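Local structure of Alpha/beta hydrolase fold protein (Ochrobactrum, 4G9E) at residues G13-R18 against G63-A68; G37-P42 against A249-A254; A96-W101 against A113-M118; D202-A207 against V230-L235. The protein acts as an N-acyl homoserine lactonase, probably opening the lactone ring of these bacterial signal molecules by ester-bond hydrolysis on an alpha/beta-hydrolase fold. All coordinates share one frame; numbering follows the deposited sequence.

Interaction 1 (G13-R18 against G63-A68); sequences GRIAVR and GKSTDA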
loop_
_atom_site.group_PDB
_atom_site.type_symbol
_atom_site.label_atom_id
_atom_site.label_comp_id
_atom_site.label_asym_id
_atom_site.label_seq_id
_atom_site.Cartn_x
_atom_site.Cartn_y
_atom_site.Cartn_z
ATOM N N GLY A 13 3.444 1.002 18.799
ATOM C CA GLY A 13 2.384 0.162 19.317
ATOM C C GLY A 13 2.611 -1.287 18.929
ATOM O O GLY A 13 3.665 -1.648 18.409
ATOM N N ARG A 14 1.621 -2.127 19.192
ATOM C CA ARG A 14 1.743 -3.541 18.882
ATOM C C ARG A 14 1.243 -3.769 17.464
ATOM O O ARG A 14 0.083 -3.519 17.166
ATOM C CB ARG A 14 0.949 -4.375 19.882
ATOM C CG ARG A 14 1.306 -5.852 19.860
ATOM C CD ARG A 14 0.522 -6.631 20.901
ATOM N NE ARG A 14 -0.910 -6.629 20.615
ATOM C CZ ARG A 14 -1.824 -6.038 21.376
ATOM N NH1 ARG A 14 -1.462 -5.402 22.483
ATOM N NH2 ARG A 14 -3.104 -6.090 21.032
ATOM N N ILE A 15 2.135 -4.232 16.597
ATOM C CA ILE A 15 1.797 -4.384 15.190
ATOM C C ILE A 15 1.628 -5.850 14.809
ATOM O O ILE A 15 2.496 -6.688 15.064
ATOM C CB ILE A 15 2.828 -3.676 14.282
ATOM C CG1 ILE A 15 2.751 -2.162 14.506
ATOM C CG2 ILE A 15 2.586 -4.023 12.817
ATOM C CD1 ILE A 15 3.763 -1.368 13.717
ATOM N N ALA A 16 0.480 -6.149 14.211
ATOM C CA ALA A 16 0.175 -7.494 13.748
ATOM C C ALA A 16 0.880 -7.755 12.420
ATOM O O ALA A 16 0.897 -6.891 11.541
ATOM C CB ALA A 16 -1.320 -7.655 13.588
ATOM N N VAL A 17 1.447 -8.952 12.274
ATOM C CA VAL A 17 2.183 -9.332 11.073
ATOM C C VAL A 17 1.745 -10.714 10.596
ATOM O O VAL A 17 1.694 -11.654 11.382
ATOM C CB VAL A 17 3.705 -9.378 11.339
ATOM C CG1 VAL A 17 4.457 -9.762 10.076
ATOM C CG2 VAL A 17 4.200 -8.036 11.865
ATOM N N ARG A 18 1.421 -10.823 9.311
ATOM C CA ARG A 18 1.125 -12.110 8.687
ATOM C C ARG A 18 2.255 -12.428 7.739
ATOM O O ARG A 18 2.681 -11.560 6.984
ATOM C CB ARG A 18 -0.163 -12.024 7.875
ATOM C CG ARG A 18 -1.383 -11.710 8.687
ATOM C CD ARG A 18 -2.530 -11.264 7.802
ATOM N NE ARG A 18 -3.570 -10.649 8.612
ATOM C CZ ARG A 18 -3.519 -9.396 9.057
ATOM N NH1 ARG A 18 -2.484 -8.621 8.758
ATOM N NH2 ARG A 18 -4.505 -8.919 9.802
ATOM N N GLY A 63 -6.702 -2.919 11.407
ATOM C CA GLY A 63 -6.701 -4.362 11.545
ATOM C C GLY A 63 -6.516 -4.832 12.973
ATOM O O GLY A 63 -7.191 -4.366 13.895
ATOM N N LYS A 64 -5.626 -5.777 13.147
ATOM C CA LYS A 64 -5.338 -6.386 14.433
ATOM C C LYS A 64 -4.193 -5.671 15.193
ATOM O O LYS A 64 -3.793 -6.099 16.220
ATOM C CB LYS A 64 -5.016 -7.880 14.257
ATOM C CG LYS A 64 -6.213 -8.619 13.705
ATOM C CD LYS A 64 -6.165 -10.103 13.812
ATOM C CE LYS A 64 -7.419 -10.647 13.154
ATOM N NZ LYS A 64 -8.612 -10.452 13.984
ATOM N N SER A 65 -3.654 -4.605 14.627
ATOM C CA SER A 65 -2.684 -3.793 15.350
ATOM C C SER A 65 -3.411 -2.926 16.359
ATOM O O SER A 65 -4.604 -2.680 16.221
ATOM C CB SER A 65 -1.895 -2.922 14.381
ATOM O OG SER A 65 -1.003 -3.726 13.631
ATOM N N THR A 66 -2.694 -2.466 17.378
ATOM C CA THR A 66 -3.276 -1.517 18.315
ATOM C C THR A 66 -3.342 -0.147 17.670
ATOM O O THR A 66 -2.679 0.116 16.660
ATOM C CB THR A 66 -2.467 -1.401 19.631
ATOM O OG1 THR A 66 -1.136 -0.950 19.353
ATOM C CG2 THR A 66 -2.412 -2.738 20.354
ATOM N N ASP A 67 -4.156 0.727 18.242
ATOM C CA ASP A 67 -4.060 2.129 17.887
ATOM C C ASP A 67 -2.641 2.603 18.193
ATOM O O ASP A 67 -1.923 1.991 18.984
ATOM C CB ASP A 67 -5.097 2.954 18.652
ATOM C CG ASP A 67 -6.517 2.687 18.185
ATOM O OD1 ASP A 67 -6.696 2.045 17.121
ATOM O OD2 ASP A 67 -7.455 3.138 18.875
ATOM N N ALA A 68 -2.225 3.680 17.543
ATOM C CA ALA A 68 -0.893 4.229 17.765
ATOM C C ALA A 68 -0.717 4.698 19.202
ATOM O O ALA A 68 -1.619 5.297 19.787
ATOM C CB ALA A 68 -0.650 5.385 16.821
HETATM O O HOH W 1 -1.379 -6.375 17.658
#

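Interaction 2 (G37-P42 against A249-A254); sequences GAIFAP and APFREA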
loop_
_atom_site.group_PDB
_atom_site.type_symbol
_atom_site.label_atom_id
_atom_site.label_comp_id
_atom_site.label_asym_id
_atom_site.label_seq_id
_atom_site.Cartn_x
_atom_site.Cartn_y
_atom_site.Cartn_z
ATOM N N GLY A 37 -3.749 -5.960 6.414
ATOM C CA GLY A 37 -2.972 -6.930 5.655
ATOM C C GLY A 37 -3.764 -8.177 5.283
ATOM O O GLY A 37 -3.402 -8.894 4.348
ATOM N N ALA A 38 -4.846 -8.450 6.008
ATOM C CA ALA A 38 -5.717 -9.585 5.698
ATOM C C ALA A 38 -6.305 -9.484 4.289
ATOM O O ALA A 38 -6.681 -10.495 3.693
ATOM C CB ALA A 38 -6.825 -9.691 6.735
ATOM N N ILE A 39 -6.365 -8.266 3.750
ATOM C CA ILE A 39 -6.916 -8.029 2.414
ATOM C C ILE A 39 -6.086 -8.729 1.336
ATOM O O ILE A 39 -6.563 -8.976 0.229
ATOM C CB ILE A 39 -7.020 -6.498 2.112
ATOM C CG1 ILE A 39 -8.077 -6.204 1.040
ATOM C CG2 ILE A 39 -5.674 -5.914 1.717
ATOM C CD1 ILE A 39 -9.501 -6.429 1.489
ATOM N N PHE A 40 -4.840 -9.057 1.669
ATOM C CA PHE A 40 -3.923 -9.682 0.719
ATOM C C PHE A 40 -3.957 -11.207 0.766
ATOM O O PHE A 40 -3.043 -11.876 0.283
ATOM C CB PHE A 40 -2.501 -9.169 0.943
ATOM C CG PHE A 40 -2.367 -7.688 0.735
ATOM C CD1 PHE A 40 -2.807 -7.097 -0.440
ATOM C CD2 PHE A 40 -1.809 -6.878 1.716
ATOM C CE1 PHE A 40 -2.688 -5.735 -0.646
ATOM C CE2 PHE A 40 -1.688 -5.512 1.517
ATOM C CZ PHE A 40 -2.123 -4.936 0.340
ATOM N N ALA A 41 -5.028 -11.757 1.325
ATOM C CA ALA A 41 -5.242 -13.203 1.312
ATOM C C ALA A 41 -4.911 -13.879 -0.029
ATOM O O ALA A 41 -4.299 -14.941 -0.042
ATOM C CB ALA A 41 -6.673 -13.528 1.735
ATOM N N PRO A 42 -5.331 -13.290 -1.168
ATOM C CA PRO A 42 -5.041 -14.002 -2.426
ATOM C C PRO A 42 -3.544 -14.206 -2.672
ATOM O O PRO A 42 -3.144 -15.225 -3.231
ATOM C CB PRO A 42 -5.635 -13.082 -3.498
ATOM C CG PRO A 42 -6.706 -12.320 -2.787
ATOM C CD PRO A 42 -6.184 -12.110 -1.388
ATOM N N ALA A 249 -8.701 -2.323 -6.431
ATOM C CA ALA A 249 -8.045 -3.422 -5.732
ATOM C C ALA A 249 -7.831 -4.621 -6.653
ATOM O O ALA A 249 -8.352 -5.712 -6.397
ATOM C CB ALA A 249 -8.849 -3.835 -4.515
ATOM N N PRO A 250 -7.048 -4.443 -7.728
ATOM C CA PRO A 250 -6.919 -5.533 -8.703
ATOM C C PRO A 250 -6.321 -6.816 -8.124
ATOM O O PRO A 250 -6.555 -7.883 -8.681
ATOM C CB PRO A 250 -6.018 -4.939 -9.787
ATOM C CG PRO A 250 -5.321 -3.767 -9.113
ATOM C CD PRO A 250 -6.346 -3.225 -8.163
ATOM N N PHE A 251 -5.551 -6.715 -7.044
ATOM C CA PHE A 251 -4.966 -7.889 -6.406
ATOM C C PHE A 251 -6.026 -8.853 -5.863
ATOM O O PHE A 251 -5.740 -10.033 -5.681
ATOM C CB PHE A 251 -4.000 -7.462 -5.297
ATOM C CG PHE A 251 -4.660 -6.635 -4.242
ATOM C CD1 PHE A 251 -5.321 -7.251 -3.192
ATOM C CD2 PHE A 251 -4.688 -5.246 -4.328
ATOM C CE1 PHE A 251 -5.979 -6.506 -2.238
ATOM C CE2 PHE A 251 -5.361 -4.497 -3.380
ATOM C CZ PHE A 251 -6.002 -5.128 -2.333
ATOM N N ARG A 252 -7.240 -8.362 -5.601
ATOM C CA ARG A 252 -8.339 -9.242 -5.194
ATOM C C ARG A 252 -9.447 -9.346 -6.251
ATOM O O ARG A 252 -10.152 -10.351 -6.314
ATOM C CB ARG A 252 -8.920 -8.845 -3.828
ATOM C CG ARG A 252 -9.618 -7.490 -3.793
ATOM C CD ARG A 252 -10.030 -7.054 -2.367
ATOM N NE ARG A 252 -10.848 -8.073 -1.712
ATOM C CZ ARG A 252 -12.151 -8.235 -1.926
ATOM N NH1 ARG A 252 -12.796 -7.408 -2.742
ATOM N NH2 ARG A 252 -12.808 -9.223 -1.325
ATOM N N GLU A 253 -9.596 -8.311 -7.076
ATOM C CA GLU A 253 -10.620 -8.280 -8.115
ATOM C C GLU A 253 -10.226 -9.137 -9.315
ATOM O O GLU A 253 -11.080 -9.745 -9.966
ATOM C CB GLU A 253 -10.862 -6.836 -8.567
ATOM C CG GLU A 253 -11.473 -5.929 -7.504
ATOM C CD GLU A 253 -11.458 -4.457 -7.896
ATOM O OE1 GLU A 253 -10.375 -3.914 -8.187
ATOM O OE2 GLU A 253 -12.537 -3.834 -7.908
ATOM N N ALA A 254 -8.930 -9.167 -9.607
ATOM C CA ALA A 254 -8.397 -9.907 -10.739
ATOM C C ALA A 254 -7.073 -10.547 -10.346
ATOM O O ALA A 254 -6.020 -10.188 -10.879
ATOM C CB ALA A 254 -8.196 -8.978 -11.912
HETATM O O HOH W 2 -9.153 -9.927 -0.334
#

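Interaction 3 (A96-W101 against A113-M118); sequences AVVFGW and ARYPEM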
loop_
_atom_site.group_PDB
_atom_site.type_symbol
_atom_site.label_atom_id
_atom_site.label_comp_id
_atom_site.label_asym_id
_atom_site.label_seq_id
_atom_site.Cartn_x
_atom_site.Cartn_y
_atom_site.Cartn_z
ATOM N N ALA A 96 13.611 -6.261 1.105
ATOM C CA ALA A 96 12.324 -6.639 0.546
ATOM C C ALA A 96 12.027 -5.860 -0.722
ATOM O O ALA A 96 12.447 -4.708 -0.891
ATOM C CB ALA A 96 11.223 -6.410 1.556
ATOM N N VAL A 97 11.280 -6.502 -1.610
ATOM C CA VAL A 97 10.477 -5.779 -2.588
ATOM C C VAL A 97 9.246 -5.281 -1.837
ATOM O O VAL A 97 8.741 -5.978 -0.956
ATOM C CB VAL A 97 10.053 -6.710 -3.757
ATOM C CG1 VAL A 97 9.136 -5.987 -4.742
ATOM C CG2 VAL A 97 11.290 -7.260 -4.466
ATOM N N VAL A 98 8.786 -4.071 -2.151
ATOM C CA VAL A 98 7.609 -3.517 -1.483
ATOM C C VAL A 98 6.474 -3.352 -2.479
ATOM O O VAL A 98 6.672 -2.814 -3.567
ATOM C CB VAL A 98 7.930 -2.175 -0.780
ATOM C CG1 VAL A 98 6.665 -1.571 -0.158
ATOM C CG2 VAL A 98 9.011 -2.403 0.271
ATOM N N PHE A 99 5.297 -3.844 -2.102
ATOM C CA PHE A 99 4.067 -3.557 -2.816
ATOM C C PHE A 99 3.203 -2.689 -1.912
ATOM O O PHE A 99 2.898 -3.082 -0.789
ATOM C CB PHE A 99 3.297 -4.839 -3.168
ATOM C CG PHE A 99 1.907 -4.559 -3.646
ATOM C CD1 PHE A 99 1.704 -4.029 -4.905
ATOM C CD2 PHE A 99 0.812 -4.727 -2.805
ATOM C CE1 PHE A 99 0.429 -3.714 -5.343
ATOM C CE2 PHE A 99 -0.468 -4.415 -3.239
ATOM C CZ PHE A 99 -0.657 -3.907 -4.507
ATOM N N GLY A 100 2.794 -1.525 -2.404
ATOM C CA GLY A 100 1.937 -0.651 -1.624
ATOM C C GLY A 100 0.623 -0.402 -2.327
ATOM O O GLY A 100 0.600 0.030 -3.484
ATOM N N TRP A 101 -0.463 -0.667 -1.611
ATOM C CA TRP A 101 -1.809 -0.460 -2.118
ATOM C C TRP A 101 -2.361 0.865 -1.598
ATOM O O TRP A 101 -2.664 0.994 -0.409
ATOM C CB TRP A 101 -2.721 -1.608 -1.682
ATOM C CG TRP A 101 -4.143 -1.410 -2.085
ATOM C CD1 TRP A 101 -4.596 -0.876 -3.259
ATOM C CD2 TRP A 101 -5.300 -1.721 -1.306
ATOM N NE1 TRP A 101 -5.976 -0.831 -3.248
ATOM C CE2 TRP A 101 -6.429 -1.354 -2.065
ATOM C CE3 TRP A 101 -5.489 -2.299 -0.052
ATOM C CZ2 TRP A 101 -7.731 -1.535 -1.602
ATOM C CZ3 TRP A 101 -6.782 -2.474 0.410
ATOM C CH2 TRP A 101 -7.885 -2.089 -0.359
ATOM N N ALA A 113 13.435 6.553 1.070
ATOM C CA ALA A 113 14.538 7.206 1.766
ATOM C C ALA A 113 14.959 6.483 3.044
ATOM O O ALA A 113 16.084 6.640 3.507
ATOM C CB ALA A 113 14.157 8.631 2.096
ATOM N N ARG A 114 14.045 5.721 3.624
ATOM C CA ARG A 114 14.231 5.104 4.929
ATOM C C ARG A 114 14.712 3.662 4.876
ATOM O O ARG A 114 15.206 3.141 5.870
ATOM C CB ARG A 114 12.912 5.153 5.702
ATOM C CG ARG A 114 12.451 6.570 6.019
ATOM C CD ARG A 114 11.052 6.583 6.627
ATOM N NE ARG A 114 10.759 7.900 7.174
ATOM C CZ ARG A 114 10.320 8.935 6.468
ATOM N NH1 ARG A 114 10.059 8.812 5.176
ATOM N NH2 ARG A 114 10.129 10.104 7.068
ATOM N N TYR A 115 14.539 3.031 3.716
ATOM C CA TYR A 115 14.720 1.593 3.545
ATOM C C TYR A 115 15.557 1.406 2.285
ATOM O O TYR A 115 15.051 1.015 1.235
ATOM C CB TYR A 115 13.343 0.938 3.428
ATOM C CG TYR A 115 13.321 -0.572 3.518
ATOM C CD1 TYR A 115 13.663 -1.232 4.694
ATOM C CD2 TYR A 115 12.925 -1.343 2.434
ATOM C CE1 TYR A 115 13.640 -2.620 4.779
ATOM C CE2 TYR A 115 12.889 -2.732 2.513
ATOM C CZ TYR A 115 13.245 -3.363 3.683
ATOM O OH TYR A 115 13.204 -4.736 3.749
ATOM N N PRO A 116 16.856 1.716 2.394
ATOM C CA PRO A 116 17.722 1.939 1.234
ATOM C C PRO A 116 18.013 0.700 0.395
ATOM O O PRO A 116 18.389 0.847 -0.762
ATOM C CB PRO A 116 19.018 2.477 1.868
ATOM C CG PRO A 116 19.006 1.934 3.254
ATOM C CD PRO A 116 17.564 1.999 3.657
ATOM N N GLU A 117 17.838 -0.478 0.953
ATOM C CA GLU A 117 18.115 -1.711 0.193
ATOM C C GLU A 117 16.849 -2.319 -0.443
ATOM O O GLU A 117 16.894 -3.435 -0.983
ATOM C CB GLU A 117 18.860 -2.721 1.051
ATOM C CG GLU A 117 20.298 -2.311 1.377
ATOM C CD GLU A 117 21.296 -2.436 0.161
ATOM O OE1 GLU A 117 20.908 -2.858 -0.975
ATOM O OE2 GLU A 117 22.495 -2.089 0.351
ATOM N N MET A 118 15.753 -1.550 -0.414
ATOM C CA MET A 118 14.530 -1.951 -1.101
ATOM C C MET A 118 14.871 -2.379 -2.521
ATOM O O MET A 118 15.540 -1.644 -3.246
ATOM C CB MET A 118 13.561 -0.771 -1.148
ATOM C CG MET A 118 12.120 -1.181 -1.398
ATOM S SD MET A 118 10.986 0.190 -1.689
ATOM C CE MET A 118 11.072 1.065 -0.126
#

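Interaction 4 (D202-A207 against V230-L235); sequences DIVAEA and VKFGNL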
loop_
_atom_site.group_PDB
_atom_site.type_symbol
_atom_site.label_atom_id
_atom_site.label_comp_id
_atom_site.label_asym_id
_atom_site.label_seq_id
_atom_site.Cartn_x
_atom_site.Cartn_y
_atom_site.Cartn_z
ATOM N N ASP A 202 8.633 14.471 -6.616
ATOM C CA ASP A 202 10.076 14.552 -6.760
ATOM C C ASP A 202 10.754 13.240 -6.370
ATOM O O ASP A 202 11.707 12.812 -7.022
ATOM C CB ASP A 202 10.650 15.705 -5.939
ATOM C CG ASP A 202 10.152 17.065 -6.409
ATOM O OD1 ASP A 202 9.580 17.154 -7.515
ATOM O OD2 ASP A 202 10.336 18.047 -5.669
ATOM N N ILE A 203 10.261 12.589 -5.320
ATOM C CA ILE A 203 10.866 11.338 -4.887
ATOM C C ILE A 203 10.827 10.292 -5.999
ATOM O O ILE A 203 11.845 9.664 -6.284
ATOM C CB ILE A 203 10.198 10.777 -3.628
ATOM C CG1 ILE A 203 10.572 11.631 -2.421
ATOM C CG2 ILE A 203 10.623 9.341 -3.383
ATOM C CD1 ILE A 203 9.686 11.406 -1.217
ATOM N N VAL A 204 9.674 10.101 -6.638
ATOM C CA VAL A 204 9.607 9.048 -7.649
ATOM C C VAL A 204 10.370 9.420 -8.918
ATOM O O VAL A 204 10.896 8.538 -9.595
ATOM C CB VAL A 204 8.167 8.567 -7.966
ATOM C CG1 VAL A 204 7.474 8.060 -6.709
ATOM C CG2 VAL A 204 7.348 9.626 -8.701
ATOM N N ALA A 205 10.457 10.713 -9.221
ATOM C CA ALA A 205 11.200 11.176 -10.389
ATOM C C ALA A 205 12.688 10.895 -10.245
ATOM O O ALA A 205 13.374 10.598 -11.226
ATOM C CB ALA A 205 10.965 12.670 -10.623
ATOM N N GLU A 206 13.180 10.987 -9.012
ATOM C CA GLU A 206 14.609 10.923 -8.739
ATOM C C GLU A 206 15.073 9.551 -8.245
ATOM O O GLU A 206 16.269 9.263 -8.232
ATOM C CB GLU A 206 14.974 12.039 -7.756
ATOM C CG GLU A 206 14.713 13.422 -8.351
ATOM C CD GLU A 206 14.660 14.552 -7.331
ATOM O OE1 GLU A 206 15.077 14.366 -6.167
ATOM O OE2 GLU A 206 14.191 15.648 -7.705
ATOM N N ALA A 207 14.122 8.694 -7.881
ATOM C CA ALA A 207 14.450 7.376 -7.350
ATOM C C ALA A 207 15.044 6.468 -8.421
ATOM O O ALA A 207 14.533 6.391 -9.536
ATOM C CB ALA A 207 13.211 6.738 -6.744
ATOM N N VAL A 230 3.139 10.828 -14.977
ATOM C CA VAL A 230 4.097 11.034 -13.900
ATOM C C VAL A 230 5.490 10.577 -14.325
ATOM O O VAL A 230 5.642 9.522 -14.944
ATOM C CB VAL A 230 3.669 10.287 -12.622
ATOM C CG1 VAL A 230 4.782 10.301 -11.579
ATOM C CG2 VAL A 230 2.386 10.885 -12.064
ATOM N N LYS A 231 6.499 11.381 -14.002
ATOM C CA LYS A 231 7.881 11.023 -14.295
ATOM C C LYS A 231 8.449 10.120 -13.211
ATOM O O LYS A 231 8.430 10.465 -12.028
ATOM C CB LYS A 231 8.762 12.266 -14.429
ATOM C CG LYS A 231 10.206 11.928 -14.777
ATOM C CD LYS A 231 11.169 13.043 -14.410
ATOM C CE LYS A 231 12.608 12.605 -14.637
ATOM N NZ LYS A 231 12.929 11.353 -13.895
ATOM N N PHE A 232 8.950 8.959 -13.621
ATOM C CA PHE A 232 9.617 8.036 -12.711
ATOM C C PHE A 232 11.074 7.890 -13.123
ATOM O O PHE A 232 11.387 7.841 -14.314
ATOM C CB PHE A 232 8.956 6.656 -12.745
ATOM C CG PHE A 232 7.554 6.634 -12.214
ATOM C CD1 PHE A 232 6.476 6.875 -13.049
ATOM C CD2 PHE A 232 7.314 6.359 -10.877
ATOM C CE1 PHE A 232 5.184 6.856 -12.558
ATOM C CE2 PHE A 232 6.028 6.332 -10.381
ATOM C CZ PHE A 232 4.960 6.583 -11.224
ATOM N N GLY A 233 11.966 7.791 -12.144
ATOM C CA GLY A 233 13.376 7.590 -12.438
ATOM C C GLY A 233 13.646 6.296 -13.191
ATOM O O GLY A 233 14.497 6.251 -14.071
ATOM N N ASN A 234 12.915 5.246 -12.843
ATOM C CA ASN A 234 13.149 3.914 -13.381
ATOM C C ASN A 234 11.836 3.145 -13.395
ATOM O O ASN A 234 11.578 2.309 -12.526
ATOM C CB ASN A 234 14.186 3.208 -12.516
ATOM C CG ASN A 234 14.558 1.840 -13.035
ATOM O OD1 ASN A 234 14.181 1.447 -14.141
ATOM N ND2 ASN A 234 15.311 1.099 -12.230
ATOM N N LEU A 235 10.994 3.463 -14.375
ATOM C CA LEU A 235 9.664 2.880 -14.476
ATOM C C LEU A 235 9.755 1.466 -15.043
ATOM O O LEU A 235 10.233 1.254 -16.163
ATOM C CB LEU A 235 8.777 3.741 -15.370
ATOM C CG LEU A 235 7.330 3.294 -15.542
ATOM C CD1 LEU A 235 6.620 3.200 -14.200
ATOM C CD2 LEU A 235 6.603 4.244 -16.483
HETATM O O HOH W 3 12.135 4.916 -10.121
#

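Interaction 1 (G13-R18 against G63-A68)
Strand 13-19, next to the outermost strand of the central sheet of an alpha/beta hydrolase, is joined here to the loop that follows strand 52-57, Arg14 and Ala16 facing Lys64, Ser65 and Thr66. The case illustrates how a loop without regular structure can dock on a strand by lending hydroxyl groups where a neighbouring strand would offer carbonyls. One conventional backbone bond remains, from Thr66 N to Arg14 O at 3.0 Å. Beside it, Arg14 N donates to Thr66 OG1 (3.0 Å), and that hydroxyl, set between its own backbone N and carbonyl carbon (chi1 61°), donates in turn to the carbonyl of Asp67. Gly13 suits this spot for two reasons: a beta carbon would run into Thr66 OG1, and its backbone angles would jam such an atom against the preceding carbonyl. Further on, Ser65 OG takes the N-H of Ala16 in a fairly straight bond of 2.9 Å while giving its proton to the carbonyl of Asp58, which uses the group in both roles and fixes its rotation. The methyl CG2 of Thr66 rides 3.3 Å above one face of the Arg14 guanidinium, off toward the rim, the two side chains crossing at about a right angle. Arg14 NE also forms a salt bridge with Glu7. Ala16 CB rests on Lys64 CB at 3.8 Å. Strand 4-10 flanks this layer, Tyr5 touching both Ala16 and Lys64, while Arg18 reaches Asp58, just after strand 52-57, and Arg179, at the end of helix 171-179, forms a salt bridge with Asp67.

Interaction 2 (G37-P42 against A249-A254)
This is a buried, mainly apolar contact between the 3-10 turn and helix start that follow strand 24-30 and the short helix 250-253, with Ile39 and Phe40 packed on Phe251. The two rings form a T-shaped pair, tilted from the ideal: the CD1-CE1 edge of Phe40 points at the face of Phe251, CE1 standing 3.7 Å above its centre, with the planes at 58°. At the rim of the same ring, Ile39 O lies 3.5 Å from Phe251 CE1, near the ring plane, and Ile39 CG1 joins it there. Ile39 CD1 continues onto Arg252, 3.8 Å from NE. A water bridges the two segments, donating to Ile39 O (2.8 Å) and accepting from Arg252 NE (2.9 Å), while the outer nitrogens of Arg252 bind the carbonyls of Pro168 and Cys165. An alanine in place of Phe251 would probably open a gap beside the CD1-CE1 edge of Phe40 and take away the ring that Ile39 CG1 and CG2 pack against. Phe251 also meets Trp101 edge-to-face. The pairing links the loop after one central strand to the short helix that begins just after His248, the probable catalytic histidine, consistent with the histidine loop of an alpha/beta-hydrolase active site.

Interaction 3 (A96-W101 against A113-M118)
Ala96, at the foot of strand 97-101, faces Met118 with their CA atoms 5.4 Å apart, where a type I beta turn from Tyr115 to Met118 brings the chain back for the next strand. Met118 CA also makes a CA-H...O contact with Ala96 O at 3.5 Å. Tyr115 extends its ring to the backbone of Ala96: CG stands anti to the backbone N (chi1 -168°), and at the far end of the ring the hydroxyl oxygen receives Ala96 N-H at 3.1 Å, nearly straight at 163°, from a donor lying near the ring plane. The hydroxyl then passes its own proton to the carbonyl of Ile93. Ala96 CB sits close by, 3.4 Å from Tyr115 OH. Further along the strand, Val98 CG2 touches Met118 CG at 3.7 Å and SD at 3.8 Å, the two side chains crossing at about a right angle, while Met118 CG lies at the edge of the Tyr115 ring. Leu209 packs on Met118, and Met88 of helix 77-91 on Ala96 and Tyr115. The chemistry is thus divided: a thioether chain and a valine methyl make the apolar contact at the end of this beta-alpha-beta crossover, and a single buried phenol, engaged both as acceptor and as donor, ties the turn to the chain entering the strand.

Interaction 4 (D202-A207 against V230-L235)
The last turn of helix 200-206 runs against an irregular segment leading toward strand 241-243, with the CA atoms of Ala205 and Phe232 only 4.2 Å apart. As in many helix ends, carbonyls there look for donors outside the helix. Gly233 N supplies one to Val204 O, at 2.9 Å and 161°, and Lys231 NZ another to Ala205 O at 2.8 Å, in one of two modelled conformers of that lysine. In it the chain runs extended until chi4 (-56°), where the turn brings NZ back over the helix end, while CD lies 3.8 Å from Ala205 CB. A water links Ala207 O to Asn234 N, weakly at the latter. Gly233 matches the tight fit, since a beta carbon would collide with Ala207 O. Val204 carries the apolar part: its CB meets Phe232 CD2 at 3.8 Å, and its CG2 reaches Val230 CG1 at 3.9 Å, the two valines crossing at about a right angle. An alanine in place of Phe232 would probably take the ring from beside Val204 CB and open a gap toward Ile211 and Val213. Around the contact, Val204 and Phe232 both lean on Ile211 of strand 211-216 and on the loop residue Pro128, and Ile109 of helix 103-111 touches Val204, so that Val204 packs against both the strand and the helix, and Phe232 against the strand.

The four contacts are spread through one domain, interactions 1 and 4 lying on opposite sides of the chain's centre. Interactions 1 and 2 touch where Arg18 CZ comes within 3.5 Å of Ala38 N, and interaction 2 meets interaction 3 through Phe251 CE2 and Trp101 CD2 (3.5 Å) and through Phe40 CE1 and Phe99 CE2 (3.7 Å). Interaction 4 stays apart, its nearest atoms about 6 Å from those of interaction 3, and its centre lies about 31 Å from that of interaction 1. Interaction 2 lies near the ligand pocket, probably the active site: the side chain of Phe251 is about 8 Å from the bound N-butanoyl-L-homoserine, against about 14 Å for those of Val98 and Val204.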